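Local coordinates for glutamate--tRNA ligase, cytoplasmic (Saccharomyces cerevisiae, PDB 2HRA), which attaches glutamate to tRNA(Glu) after activating it with ATP to Glu-AMP, and joins the Arc1p cofactor complex through its N-terminal GST-like domain, at residues A[117-122]-A[127-132]. Residues are numbered along the deposited sequence; the frame is centred on the assembly and turned at random.
Sequences ETLDSQ and TFILGG
One polar bond joins Q122, in the last turn of helix 109-122, to the backbone of I129 in the loop that follows. NE2 of Q122 donates to O of I129 at 2.8 Å, almost straight (177° at the hydrogen) and in the plane of the side-chain amide, and meets the carbonyl nearly end-on. CG of Q122 lies anti to its backbone N (chi1 -176°), and a bend at chi2 (65°) swings the amide across to the loop, a reach that suits the long glutamine. Replacing Q122 by alanine removes both amide and CG, and would probably leave the I129 carbonyl without this donor and the loop less firmly tied to the helix.

The loop belongs to the helical half of a GST fold, between helices 109-122 and 137-148; residues 127-132 of it fall within a region that interacts with Arc1p. Here F128 to G131 form a type I beta turn, closed by G131 N to F128 O (3.0 Å); glycine suits the positive phi of G131. The backbone N of I129 is hydrogen-bonded to OD2 of D139, on helix 137-148, so both backbone polar groups of I129 have partners.

Beside these bonds the contact is apolar. CD1 of L119 meets CD1 of I129 at a tight 3.4 Å, the two side chains crossing at about a right angle, and CG2 of I129 lies 4.1 Å from CG of Q122. Branched aliphatic residues fit the buried positions of L119 and I129; W96 of helix 90-104 touches both, and also Q122.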
ATOM      1  N   GLU A 117     -17.667  -2.907   2.566  1.00 27.34           N
ATOM      2  CA  GLU A 117     -18.894  -3.009   1.763  1.00 28.04           C
ATOM      3  C   GLU A 117     -18.889  -1.963   0.677  1.00 28.44           C
ATOM      4  O   GLU A 117     -19.302  -2.221  -0.460  1.00 27.99           O
ATOM      5  CB  GLU A 117     -20.129  -2.836   2.631  1.00 29.33           C
ATOM      6  CG  GLU A 117     -21.473  -2.942   1.904  1.00 31.54           C
ATOM      7  CD  GLU A 117     -21.602  -4.162   1.003  1.00 37.58           C
ATOM      8  OE1 GLU A 117     -21.292  -5.260   1.495  1.00 37.16           O
ATOM      9  OE2 GLU A 117     -21.986  -4.005  -0.194  1.00 36.81           O
ATOM     10  N   THR A 118     -18.446  -0.772   1.053  1.00 27.61           N
ATOM     11  CA  THR A 118     -18.340   0.321   0.098  1.00 28.23           C
ATOM     12  C   THR A 118     -17.410  -0.035  -1.065  1.00 28.15           C
ATOM     13  O   THR A 118     -17.735   0.228  -2.243  1.00 29.67           O
ATOM     14  CB  THR A 118     -17.869   1.592   0.809  1.00 28.12           C
ATOM     15  OG1 THR A 118     -18.835   1.931   1.807  1.00 28.64           O
ATOM     16  CG2 THR A 118     -17.752   2.748  -0.180  1.00 29.41           C
ATOM     17  N   LEU A 119     -16.237  -0.576  -0.735  1.00 27.83           N
ATOM     18  CA  LEU A 119     -15.257  -0.998  -1.741  1.00 27.64           C
ATOM     19  C   LEU A 119     -15.789  -2.177  -2.595  1.00 27.88           C
ATOM     20  O   LEU A 119     -15.612  -2.233  -3.825  1.00 26.78           O
ATOM     21  CB  LEU A 119     -13.954  -1.395  -1.040  1.00 27.43           C
ATOM     22  CG  LEU A 119     -12.730  -1.826  -1.874  1.00 26.72           C
ATOM     23  CD1 LEU A 119     -12.334  -0.732  -2.944  1.00 25.25           C
ATOM     24  CD2 LEU A 119     -11.533  -2.209  -0.971  1.00 26.89           C
ATOM     25  N   ASP A 120     -16.429  -3.132  -1.931  1.00 27.58           N
ATOM     26  CA  ASP A 120     -17.058  -4.275  -2.642  1.00 27.97           C
ATOM     27  C   ASP A 120     -18.092  -3.812  -3.682  1.00 27.99           C
ATOM     28  O   ASP A 120     -18.098  -4.303  -4.839  1.00 26.76           O
ATOM     29  CB  ASP A 120     -17.681  -5.229  -1.644  1.00 27.53           C
ATOM     30  CG  ASP A 120     -17.997  -6.617  -2.236  1.00 30.02           C
ATOM     31  OD1 ASP A 120     -17.057  -7.394  -2.491  1.00 28.38           O
ATOM     32  OD2 ASP A 120     -19.197  -6.958  -2.388  1.00 30.68           O
ATOM     33  N   SER A 121     -18.936  -2.853  -3.298  1.00 28.65           N
ATOM     34  CA  SER A 121     -19.975  -2.360  -4.199  1.00 28.81           C
ATOM     35  C   SER A 121     -19.317  -1.640  -5.364  1.00 29.13           C
ATOM     36  O   SER A 121     -19.737  -1.779  -6.496  1.00 27.87           O
ATOM     37  CB  SER A 121     -20.969  -1.418  -3.481  1.00 29.19           C
ATOM     38  OG  SER A 121     -21.757  -2.098  -2.511  1.00 32.74           O
ATOM     39  N   GLN A 122     -18.276  -0.874  -5.051  1.00 29.89           N
ATOM     40  CA  GLN A 122     -17.481  -0.181  -6.062  1.00 30.29           C
ATOM     41  C   GLN A 122     -16.868  -1.148  -7.097  1.00 30.27           C
ATOM     42  O   GLN A 122     -16.802  -0.841  -8.283  1.00 30.16           O
ATOM     43  CB  GLN A 122     -16.387   0.629  -5.374  1.00 30.49           C
ATOM     44  CG  GLN A 122     -15.558   1.487  -6.355  1.00 29.71           C
ATOM     45  CD  GLN A 122     -16.346   2.603  -7.043  1.00 29.62           C
ATOM     46  OE1 GLN A 122     -17.408   3.008  -6.595  1.00 24.22           O
ATOM     47  NE2 GLN A 122     -15.786   3.129  -8.140  1.00 29.49           N
ATOM     48  N   THR A 127     -12.874  -4.123 -12.682  1.00 28.24           N
ATOM     49  CA  THR A 127     -11.670  -4.850 -12.243  1.00 28.49           C
ATOM     50  C   THR A 127     -10.894  -4.065 -11.181  1.00 28.13           C
ATOM     51  O   THR A 127     -10.481  -4.612 -10.142  1.00 27.56           O
ATOM     52  CB  THR A 127     -10.730  -5.125 -13.410  1.00 29.31           C
ATOM     53  OG1 THR A 127     -11.477  -5.771 -14.431  1.00 29.81           O
ATOM     54  CG2 THR A 127      -9.586  -6.049 -12.985  1.00 29.45           C
ATOM     55  N   PHE A 128     -10.724  -2.775 -11.443  1.00 27.62           N
ATOM     56  CA  PHE A 128     -10.003  -1.883 -10.550  1.00 28.32           C
ATOM     57  C   PHE A 128     -10.937  -0.781 -10.075  1.00 28.50           C
ATOM     58  O   PHE A 128     -11.964  -0.549 -10.668  1.00 29.05           O
ATOM     59  CB  PHE A 128      -8.782  -1.311 -11.265  1.00 28.58           C
ATOM     60  CG  PHE A 128      -7.822  -2.366 -11.691  1.00 28.22           C
ATOM     61  CD1 PHE A 128      -7.504  -2.540 -13.018  1.00 29.06           C
ATOM     62  CD2 PHE A 128      -7.318  -3.252 -10.767  1.00 28.31           C
ATOM     63  CE1 PHE A 128      -6.651  -3.550 -13.408  1.00 29.75           C
ATOM     64  CE2 PHE A 128      -6.480  -4.248 -11.149  1.00 30.21           C
ATOM     65  CZ  PHE A 128      -6.151  -4.401 -12.471  1.00 29.11           C
ATOM     66  N   ILE A 129     -10.559  -0.109  -8.996  1.00 28.83           N
ATOM     67  CA  ILE A 129     -11.469   0.785  -8.273  1.00 29.06           C
ATOM     68  C   ILE A 129     -12.063   1.883  -9.134  1.00 29.28           C
ATOM     69  O   ILE A 129     -13.267   2.166  -9.055  1.00 29.40           O
ATOM     70  CB  ILE A 129     -10.801   1.368  -6.996  1.00 28.63           C
ATOM     71  CG1 ILE A 129     -10.732   0.251  -5.929  1.00 28.84           C
ATOM     72  CG2 ILE A 129     -11.611   2.578  -6.491  1.00 28.35           C
ATOM     73  CD1 ILE A 129      -9.758   0.502  -4.731  1.00 27.34           C
ATOM     74  N   LEU A 130     -11.244   2.449 -10.014  1.00 29.05           N
ATOM     75  CA  LEU A 130     -11.700   3.537 -10.853  1.00 28.91           C
ATOM     76  C   LEU A 130     -12.059   3.091 -12.254  1.00 29.30           C
ATOM     77  O   LEU A 130     -12.454   3.912 -13.066  1.00 29.78           O
ATOM     78  CB  LEU A 130     -10.686   4.677 -10.881  1.00 29.74           C
ATOM     79  CG  LEU A 130     -10.444   5.368  -9.550  1.00 29.51           C
ATOM     80  CD1 LEU A 130      -9.356   6.406  -9.723  1.00 30.10           C
ATOM     81  CD2 LEU A 130     -11.763   5.982  -9.018  1.00 30.02           C
ATOM     82  N   GLY A 131     -11.954   1.799 -12.534  1.00 29.71           N
ATOM     83  CA  GLY A 131     -12.552   1.244 -13.735  1.00 30.15           C
ATOM     84  C   GLY A 131     -11.725   1.405 -14.995  1.00 30.28           C
ATOM     85  O   GLY A 131     -12.277   1.392 -16.093  1.00 30.58           O
ATOM     86  N   GLY A 132     -10.414   1.576 -14.864  1.00 30.55           N
ATOM     87  CA  GLY A 132      -9.522   1.583 -16.040  1.00 31.27           C
ATOM     88  C   GLY A 132      -8.991   0.199 -16.394  1.00 31.32           C
ATOM     89  O   GLY A 132      -9.278  -0.777 -15.696  1.00 32.06           O
TER